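Local coordinates for protein 3-oxo-glucose-6-phosphate:glutamate aminotransferase (Bacillus subtilis subsp. subtilis, PDB 4K2M) that catalyses the reversible pyridoxal phosphate-dependent transamination of 3-dehydro-glucose 6-phosphate with glutamate to give kanosamine 6-phosphate, a step in antibiotic biosynthesis, at residues P149-E157 with Y381-K389; T176-I184 with L200-I210. All coordinates share one frame; numbering follows the deposited sequence.

Interaction 1 (P149-E157 with Y381-K389); sequences PANSFSATE and YPILSHMQK. With O1G (3-deoxy-3-[(E)-({3-hydroxy-2-methyl-5-[(phosphonooxy)methyl]pyridin-4-yl}methylidene)amino]-6-O-phosphono-alpha-D-gluco pyranose), chain C; EDO (1,2-ethanediol), chain G.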
# COMPACT_ATOMS: atom_id res chain seq x y z
N PRO A 149 -17.37 -15.95 8.85
CA PRO A 149 -17.29 -17.26 8.19
C PRO A 149 -15.84 -17.73 8.03
O PRO A 149 -14.89 -16.93 8.11
CB PRO A 149 -17.92 -16.99 6.82
CG PRO A 149 -17.55 -15.56 6.54
CD PRO A 149 -17.62 -14.86 7.88
N ALA A 150 -15.68 -19.02 7.77
CA ALA A 150 -14.35 -19.60 7.61
C ALA A 150 -13.95 -19.83 6.16
O ALA A 150 -12.90 -20.44 5.89
CB ALA A 150 -14.28 -20.92 8.38
N ASN A 151 -14.77 -19.37 5.21
CA ASN A 151 -14.53 -19.66 3.80
C ASN A 151 -14.16 -18.46 2.95
O ASN A 151 -14.22 -18.52 1.72
CB ASN A 151 -15.75 -20.37 3.20
CG ASN A 151 -16.98 -19.48 3.16
OD1 ASN A 151 -17.07 -18.50 3.92
ND2 ASN A 151 -17.94 -19.80 2.28
N SER A 152 -13.77 -17.36 3.59
CA SER A 152 -13.36 -16.17 2.85
C SER A 152 -11.88 -16.29 2.45
O SER A 152 -11.20 -17.25 2.82
CB SER A 152 -13.56 -14.92 3.72
OG SER A 152 -13.33 -13.75 2.95
N PHE A 153 -11.39 -15.32 1.69
CA PHE A 153 -9.96 -15.21 1.44
C PHE A 153 -9.27 -14.93 2.77
O PHE A 153 -9.87 -14.32 3.67
CB PHE A 153 -9.73 -14.07 0.44
CG PHE A 153 -8.28 -13.82 0.11
CD1 PHE A 153 -7.49 -14.83 -0.45
CD2 PHE A 153 -7.72 -12.58 0.33
CE1 PHE A 153 -6.15 -14.60 -0.76
CE2 PHE A 153 -6.37 -12.34 0.03
CZ PHE A 153 -5.59 -13.35 -0.52
N SER A 154 -8.02 -15.36 2.91
CA SER A 154 -7.34 -15.26 4.21
C SER A 154 -7.25 -13.84 4.75
O SER A 154 -7.02 -13.62 5.94
CB SER A 154 -5.93 -15.87 4.13
OG SER A 154 -5.98 -17.25 3.86
N ALA A 155 -7.43 -12.86 3.88
CA ALA A 155 -7.33 -11.46 4.29
C ALA A 155 -8.31 -11.08 5.38
O ALA A 155 -8.01 -10.25 6.23
CB ALA A 155 -7.55 -10.55 3.09
N THR A 156 -9.49 -11.69 5.35
CA THR A 156 -10.54 -11.32 6.29
C THR A 156 -10.09 -11.69 7.72
O THR A 156 -10.07 -10.84 8.61
CB THR A 156 -11.89 -11.99 5.94
OG1 THR A 156 -12.18 -11.81 4.55
CG2 THR A 156 -13.04 -11.40 6.78
N GLU A 157 -9.69 -12.94 7.92
CA GLU A 157 -9.23 -13.39 9.24
C GLU A 157 -7.93 -12.68 9.61
O GLU A 157 -7.68 -12.38 10.79
CB GLU A 157 -9.03 -14.92 9.25
CG GLU A 157 -7.77 -15.40 8.55
CD GLU A 157 -7.76 -16.88 8.23
OE1 GLU A 157 -8.64 -17.33 7.45
OE2 GLU A 157 -6.87 -17.59 8.73
N TYR A 381 -11.82 -20.70 -1.94
CA TYR A 381 -10.37 -20.77 -1.78
C TYR A 381 -10.04 -22.19 -1.31
O TYR A 381 -10.93 -22.91 -0.85
CB TYR A 381 -9.91 -19.72 -0.74
CG TYR A 381 -10.26 -18.34 -1.25
CD1 TYR A 381 -9.39 -17.64 -2.05
CD2 TYR A 381 -11.51 -17.78 -0.99
CE1 TYR A 381 -9.72 -16.39 -2.57
CE2 TYR A 381 -11.86 -16.53 -1.51
CZ TYR A 381 -10.96 -15.84 -2.29
OH TYR A 381 -11.28 -14.60 -2.81
N PRO A 382 -8.78 -22.61 -1.46
CA PRO A 382 -8.49 -24.05 -1.25
C PRO A 382 -8.50 -24.56 0.19
O PRO A 382 -8.71 -25.76 0.40
CB PRO A 382 -7.09 -24.22 -1.87
CG PRO A 382 -6.49 -22.83 -1.83
CD PRO A 382 -7.65 -21.90 -2.08
N ILE A 383 -8.28 -23.68 1.17
CA ILE A 383 -8.19 -24.14 2.56
C ILE A 383 -9.09 -23.25 3.42
O ILE A 383 -9.01 -22.03 3.34
CB ILE A 383 -6.73 -24.07 3.09
CG1 ILE A 383 -5.79 -24.87 2.19
CG2 ILE A 383 -6.66 -24.59 4.54
CD1 ILE A 383 -4.31 -24.73 2.54
N LEU A 384 -9.96 -23.87 4.21
CA LEU A 384 -10.84 -23.12 5.11
C LEU A 384 -10.05 -22.60 6.32
O LEU A 384 -9.04 -23.19 6.68
CB LEU A 384 -11.97 -24.03 5.58
CG LEU A 384 -12.87 -24.49 4.44
CD1 LEU A 384 -13.89 -25.50 4.96
CD2 LEU A 384 -13.57 -23.28 3.85
N SER A 385 -10.50 -21.50 6.93
CA SER A 385 -9.76 -20.86 8.02
C SER A 385 -9.37 -21.80 9.17
O SER A 385 -8.25 -21.75 9.66
CB SER A 385 -10.58 -19.69 8.60
OG SER A 385 -10.84 -18.74 7.59
N HIS A 386 -10.31 -22.63 9.59
CA HIS A 386 -10.09 -23.51 10.75
C HIS A 386 -9.28 -24.76 10.39
O HIS A 386 -9.03 -25.62 11.23
CB HIS A 386 -11.42 -23.88 11.40
CG HIS A 386 -12.32 -24.70 10.53
ND1 HIS A 386 -12.65 -24.34 9.25
CD2 HIS A 386 -12.96 -25.87 10.78
CE1 HIS A 386 -13.45 -25.25 8.73
NE2 HIS A 386 -13.67 -26.19 9.64
N MET A 387 -8.85 -24.84 9.14
CA MET A 387 -8.08 -25.99 8.65
C MET A 387 -6.70 -25.57 8.17
O MET A 387 -5.94 -26.38 7.63
CB MET A 387 -8.86 -26.70 7.54
CG MET A 387 -10.22 -27.19 8.04
SD MET A 387 -11.18 -28.03 6.78
CE MET A 387 -10.18 -29.50 6.49
N GLN A 388 -6.35 -24.31 8.38
CA GLN A 388 -5.01 -23.84 8.02
C GLN A 388 -3.99 -24.44 8.99
O GLN A 388 -4.26 -24.59 10.18
CB GLN A 388 -4.94 -22.31 8.07
CG GLN A 388 -5.75 -21.58 7.00
CD GLN A 388 -5.08 -21.56 5.63
OE1 GLN A 388 -4.05 -22.22 5.42
NE2 GLN A 388 -5.65 -20.79 4.69
N LYS A 389 -2.81 -24.79 8.49
CA LYS A 389 -1.83 -25.46 9.36
C LYS A 389 -0.91 -24.45 10.04
O LYS A 389 0.25 -24.28 9.68
CB LYS A 389 -1.02 -26.48 8.54
CG LYS A 389 -1.81 -27.76 8.22
CD LYS A 389 -1.19 -28.52 7.04
CE LYS A 389 -1.69 -29.96 6.95
NZ LYS A 389 -3.13 -30.08 6.60
P O1G C . -7.17 -6.67 -0.67
C3A O1G C . -11.36 -10.69 -0.61
O3 O1G C . -11.58 -11.46 -1.70
C1 O1G C . -7.23 -13.31 -4.69
N1' O1G C . -12.00 -9.86 1.51
C2 O1G C . -8.31 -12.81 -3.72
O2 O1G C . -9.56 -13.31 -4.31
C9A O1G C . -12.27 -10.64 0.45
C2A O1G C . -13.58 -11.41 0.46
C3 O1G C . -8.34 -11.28 -3.56
N3' O1G C . -9.24 -11.05 -2.41
O1 O1G C . -7.54 -12.98 -6.05
C4 O1G C . -6.94 -10.69 -3.36
O4 O1G C . -7.15 -9.31 -3.71
C4A O1G C . -10.19 -9.96 -0.57
C4B O1G C . -9.20 -10.02 -1.66
C5 O1G C . -6.02 -11.26 -4.44
O5 O1G C . -5.97 -12.69 -4.38
C5A O1G C . -9.93 -9.16 0.55
C5T O1G C . -8.69 -8.28 0.77
C6 O1G C . -4.57 -10.92 -4.24
C6A O1G C . -10.86 -9.14 1.58
OP1 O1G C . -6.43 -6.48 0.63
OP2 O1G C . -7.51 -5.38 -1.34
OP3 O1G C . -6.50 -7.73 -1.57
OP4 O1G C . -8.64 -7.26 -0.25
O6 O1G C . -3.75 -11.20 -5.32
P' O1G C . -2.48 -10.27 -5.64
OP6 O1G C . -3.04 -8.90 -5.95
OP7 O1G C . -1.55 -10.29 -4.44
OP8 O1G C . -1.88 -10.97 -6.86
C1 EDO G . -15.45 -22.81 -0.59
O1 EDO G . -14.78 -22.80 0.67
C2 EDO G . -16.91 -22.43 -0.42
O2 EDO G . -16.99 -21.04 -0.09
O HOH W 1 -12.81 -16.75 6.29
O HOH W 2 -13.32 -20.79 0.59
O HOH W 3 -11.38 -20.54 2.56
O HOH W 4 -10.41 -18.95 4.67
O HOH W 5 -7.74 -18.80 5.46
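Phe153 and Tyr381 meet beside the bound cofactor-sugar adduct, their ring planes inclined at 44°, an oblique pairing. The CB of Phe153 sits over one face of the Tyr381 ring, 3.9 Å from its centroid, as a CH-pi contact, while Phe153 CD1 comes within 3.4 Å of Tyr381 CE1. With CG anti to the backbone N (chi1 179°), the phenylalanine ring comes alongside the ligand, with sugar carbon C2 over one of its faces. An aromatic side chain suits this place: its flat face lies against the sugar while its CB and CD1 meet the tyrosine. Tyr381 adds a polar tip: its OH shares a 2.6 Å hydrogen bond with sugar hydroxyl O2, either oxygen being a possible donor, and takes a weak bond from O3 of the pyridine ring.

Away from the ligand, the small residues Ala150 and Ser385 let the two backbones close in, and Ser385 N donates to Ala150 O over 2.8 Å in a nearly straight bond (173°). Ser385 OG gives its proton to Glu157 OE1 at 2.6 Å, arriving from above the carboxylate plane. Water 5 donates to the same OE1 and accepts from Gln388 NE2, whereas Glu157 OE2 forms a salt bridge with Lys287 of the second subunit. The buried carboxylate thus has at least three partners, two on OE1 and a lysine on OE2, which would probably favour its charged form. Gln388 also bonds to Asn285 and Lys287 of that subunit.

Thr100, Tyr276 and Lys284 of the second subunit also hydrogen-bond the adduct, and His277 of that chain meets Phe153 edge-to-face. Such a composite pocket at a dimer interface is characteristic of aminotransferases with the aspartate aminotransferase fold, here of the DegT/DnrJ/EryC1 family.

Interaction 2 (T176-I184 with L200-I210); sequences TFCIDPDKI and LYGKHSDMQHI. With EDO (1,2-ethanediol), chain G.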
# COMPACT_ATOMS: atom_id res chain seq x y z
N THR A 176 -25.82 -20.17 -0.51
CA THR A 176 -25.39 -18.80 -0.78
C THR A 176 -23.90 -18.60 -0.52
O THR A 176 -23.33 -17.60 -0.96
CB THR A 176 -26.14 -17.77 0.10
OG1 THR A 176 -25.70 -17.87 1.45
CG2 THR A 176 -27.66 -17.98 0.04
N PHE A 177 -23.29 -19.52 0.23
CA PHE A 177 -21.89 -19.44 0.68
C PHE A 177 -21.62 -18.29 1.66
O PHE A 177 -20.47 -18.04 2.02
CB PHE A 177 -20.91 -19.36 -0.50
CG PHE A 177 -21.00 -20.54 -1.43
CD1 PHE A 177 -20.37 -21.75 -1.11
CD2 PHE A 177 -21.68 -20.42 -2.64
CE1 PHE A 177 -20.44 -22.83 -1.99
CE2 PHE A 177 -21.76 -21.49 -3.51
CZ PHE A 177 -21.14 -22.70 -3.18
N CYS A 178 -22.68 -17.63 2.12
CA CYS A 178 -22.53 -16.54 3.08
C CYS A 178 -22.87 -17.01 4.48
O CYS A 178 -23.54 -18.03 4.67
CB CYS A 178 -23.43 -15.36 2.70
SG CYS A 178 -22.97 -14.62 1.13
N ILE A 179 -22.40 -16.24 5.46
CA ILE A 179 -22.60 -16.59 6.87
C ILE A 179 -24.08 -16.83 7.18
O ILE A 179 -24.94 -16.07 6.77
CB ILE A 179 -22.00 -15.49 7.78
CG1 ILE A 179 -22.04 -15.91 9.25
CG2 ILE A 179 -22.68 -14.14 7.57
CD1 ILE A 179 -21.25 -14.93 10.14
N ASP A 180 -24.37 -17.93 7.87
CA ASP A 180 -25.77 -18.29 8.13
C ASP A 180 -26.25 -17.49 9.34
O ASP A 180 -25.77 -17.71 10.46
CB ASP A 180 -25.86 -19.79 8.38
CG ASP A 180 -27.30 -20.30 8.47
OD1 ASP A 180 -28.25 -19.49 8.57
OD2 ASP A 180 -27.47 -21.54 8.48
N PRO A 181 -27.19 -16.56 9.13
CA PRO A 181 -27.57 -15.71 10.27
C PRO A 181 -28.20 -16.56 11.36
O PRO A 181 -28.15 -16.21 12.54
CB PRO A 181 -28.63 -14.78 9.68
CG PRO A 181 -28.44 -14.84 8.20
CD PRO A 181 -27.96 -16.24 7.92
N ASP A 182 -28.77 -17.69 10.97
CA ASP A 182 -29.35 -18.61 11.95
C ASP A 182 -28.31 -19.34 12.81
O ASP A 182 -28.69 -20.10 13.69
CB ASP A 182 -30.26 -19.62 11.25
CG ASP A 182 -31.54 -18.99 10.74
OD1 ASP A 182 -32.06 -18.07 11.41
OD2 ASP A 182 -32.02 -19.42 9.67
N LYS A 183 -27.02 -19.11 12.56
CA LYS A 183 -25.96 -19.76 13.33
C LYS A 183 -25.16 -18.77 14.16
O LYS A 183 -24.27 -19.13 14.92
CB LYS A 183 -24.97 -20.48 12.40
CG LYS A 183 -25.55 -21.64 11.62
CD LYS A 183 -25.78 -22.86 12.51
CE LYS A 183 -26.01 -24.09 11.66
NZ LYS A 183 -26.37 -25.27 12.49
N ILE A 184 -25.48 -17.49 14.01
CA ILE A 184 -24.67 -16.46 14.63
C ILE A 184 -24.94 -16.38 16.13
O ILE A 184 -24.01 -16.32 16.93
CB ILE A 184 -24.93 -15.09 13.96
CG1 ILE A 184 -24.39 -15.12 12.53
CG2 ILE A 184 -24.28 -13.96 14.76
CD1 ILE A 184 -24.72 -13.85 11.73
N LEU A 200 -19.48 -13.01 -0.10
CA LEU A 200 -18.54 -13.86 -0.82
C LEU A 200 -18.97 -14.12 -2.24
O LEU A 200 -20.16 -14.39 -2.51
CB LEU A 200 -18.41 -15.20 -0.08
CG LEU A 200 -17.23 -16.06 -0.52
CD1 LEU A 200 -15.89 -15.32 -0.34
CD2 LEU A 200 -17.24 -17.35 0.30
N TYR A 201 -18.00 -14.02 -3.15
CA TYR A 201 -18.17 -14.21 -4.59
C TYR A 201 -19.04 -13.11 -5.20
O TYR A 201 -19.35 -13.16 -6.39
CB TYR A 201 -18.75 -15.59 -4.91
CG TYR A 201 -18.04 -16.74 -4.22
CD1 TYR A 201 -16.67 -16.73 -4.00
CD2 TYR A 201 -18.75 -17.85 -3.80
CE1 TYR A 201 -16.03 -17.79 -3.37
CE2 TYR A 201 -18.12 -18.91 -3.17
CZ TYR A 201 -16.76 -18.87 -2.97
OH TYR A 201 -16.17 -19.94 -2.33
N GLY A 202 -19.42 -12.12 -4.39
CA GLY A 202 -20.28 -11.04 -4.86
C GLY A 202 -21.74 -11.19 -4.45
O GLY A 202 -22.59 -10.36 -4.80
N LYS A 203 -22.03 -12.23 -3.68
CA LYS A 203 -23.40 -12.47 -3.18
C LYS A 203 -23.61 -11.70 -1.88
O LYS A 203 -22.78 -11.78 -0.97
CB LYS A 203 -23.59 -13.97 -2.92
CG LYS A 203 -24.92 -14.37 -2.32
CD LYS A 203 -26.05 -14.25 -3.31
CE LYS A 203 -27.33 -14.87 -2.73
NZ LYS A 203 -28.46 -14.73 -3.69
N HIS A 204 -24.72 -10.99 -1.77
CA HIS A 204 -25.03 -10.20 -0.58
C HIS A 204 -25.46 -11.12 0.56
O HIS A 204 -26.37 -11.95 0.40
CB HIS A 204 -26.16 -9.21 -0.91
CG HIS A 204 -26.07 -7.90 -0.19
ND1 HIS A 204 -26.68 -6.76 -0.66
CD2 HIS A 204 -25.44 -7.56 0.95
CE1 HIS A 204 -26.43 -5.76 0.17
NE2 HIS A 204 -25.69 -6.22 1.16
N SER A 205 -24.81 -10.97 1.72
CA SER A 205 -25.22 -11.70 2.93
C SER A 205 -26.60 -11.22 3.36
O SER A 205 -27.07 -10.18 2.91
CB SER A 205 -24.25 -11.41 4.06
OG SER A 205 -22.96 -11.89 3.78
N ASP A 206 -27.25 -11.98 4.25
CA ASP A 206 -28.58 -11.60 4.75
C ASP A 206 -28.44 -10.51 5.80
O ASP A 206 -28.57 -10.77 7.00
CB ASP A 206 -29.30 -12.81 5.33
CG ASP A 206 -30.76 -12.52 5.68
OD1 ASP A 206 -31.20 -11.34 5.67
OD2 ASP A 206 -31.48 -13.50 5.99
N MET A 207 -28.21 -9.28 5.35
CA MET A 207 -27.81 -8.22 6.27
C MET A 207 -28.90 -7.75 7.22
O MET A 207 -28.62 -7.39 8.37
CB MET A 207 -27.22 -7.03 5.49
CG MET A 207 -25.87 -7.34 4.81
SD MET A 207 -24.60 -7.77 6.00
CE MET A 207 -24.36 -6.20 6.81
N GLN A 208 -30.15 -7.77 6.77
CA GLN A 208 -31.24 -7.37 7.68
C GLN A 208 -31.32 -8.30 8.90
O GLN A 208 -31.47 -7.84 10.04
CB GLN A 208 -32.59 -7.31 6.95
CG GLN A 208 -33.72 -6.82 7.85
CD GLN A 208 -35.03 -6.61 7.10
OE1 GLN A 208 -35.24 -7.18 6.03
NE2 GLN A 208 -35.90 -5.78 7.65
N HIS A 209 -31.19 -9.59 8.67
CA HIS A 209 -31.26 -10.58 9.74
C HIS A 209 -30.03 -10.44 10.63
O HIS A 209 -30.13 -10.44 11.85
CB HIS A 209 -31.40 -11.97 9.13
CG HIS A 209 -31.71 -13.05 10.12
ND1 HIS A 209 -31.75 -12.84 11.48
CD2 HIS A 209 -32.01 -14.36 9.93
CE1 HIS A 209 -32.05 -13.97 12.09
NE2 HIS A 209 -32.22 -14.91 11.18
N ILE A 210 -28.86 -10.28 10.02
CA ILE A 210 -27.64 -10.02 10.77
C ILE A 210 -27.78 -8.78 11.66
O ILE A 210 -27.39 -8.80 12.83
CB ILE A 210 -26.41 -9.93 9.82
CG1 ILE A 210 -26.16 -11.30 9.17
CG2 ILE A 210 -25.17 -9.47 10.59
CD1 ILE A 210 -25.08 -11.29 8.07
C1 EDO G . -15.45 -22.81 -0.59
O1 EDO G . -14.78 -22.80 0.67
C2 EDO G . -16.91 -22.43 -0.42
O2 EDO G . -16.99 -21.04 -0.09
O HOH W 6 -21.69 -16.70 -2.93
O HOH W 7 -26.08 -14.36 4.91
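Pro181 is the bump that fits between Asp206 and His209 at the start of helix 207-217. Its CB lies over one face of the imidazole, 3.7 Å from the ring centroid, and its CG presses on Asp206 CB at 3.6 Å. The compact proline ring makes a rigid knob for this shallow hollow. The first torsion of His209 (chi1 -170°) swings the imidazole out past the proline, so that NE2 donates to Asp182 OD1 over 3.2 Å; the carboxylate and imidazole planes stand 71° apart. Asp206 occupies the N-cap position and receives a weak bond from His209 N.

Deeper in, branched aliphatic chains fill the next hollow. Ile210 lies across the groove between two isoleucines, its CD1 touching Ile179 CG2 at 3.8 Å and its CG1 meeting Ile184 CD1 at 3.9 Å. Farther along, the small Cys178 lies against the extended backbone of 203-205: its SG rests 3.5 Å from Lys203 O, and its CB faces Ser205 OG.

At the other end Tyr201 turns its edge to the face of Phe177 in a T-shaped pair, CE2 standing 3.7 Å from Phe177 CG and off toward the rim of that ring. Leu200 covers one face of the tyrosine and also extends CD2 to Phe177 O. The Tyr201 OH accepts from an ethanediol molecule and bonds to the backbone of Tyr380. Water 6 bridges Thr176 O and Leu200 O, and water 7 links Ile179 O to Asp206 N, bridging the backbones where they do not meet directly.

Ile179 and Ile184 also pack on Ile147 of strand 145-148, and Phe177 on Pro354 and Lys356 of strand 353-356, so the contact runs from the helix start at one end to the antiparallel pair 353-356 and 412-415 at the other.

From the N terminus, the chain leaves strand 145-148, passes through 149-157 into helix 154-163, and after strand 166-169 reaches 176-184. Strand 192-195 then leads to 200-210, where interaction 2 closes a short loop with 15 residues between its segments. Interaction 1 closes only after a further long excursion, when 381-389 returns to 149-157 with 223 residues between; interaction 2 is therefore nested inside it. They touch where Asn151 ND2 probably bonds to Phe177 O and packs on Leu200, and an ethanediol lies against both. Together they tie the seven-stranded sheet and its connections to the later part of the chain beyond helix 362-373.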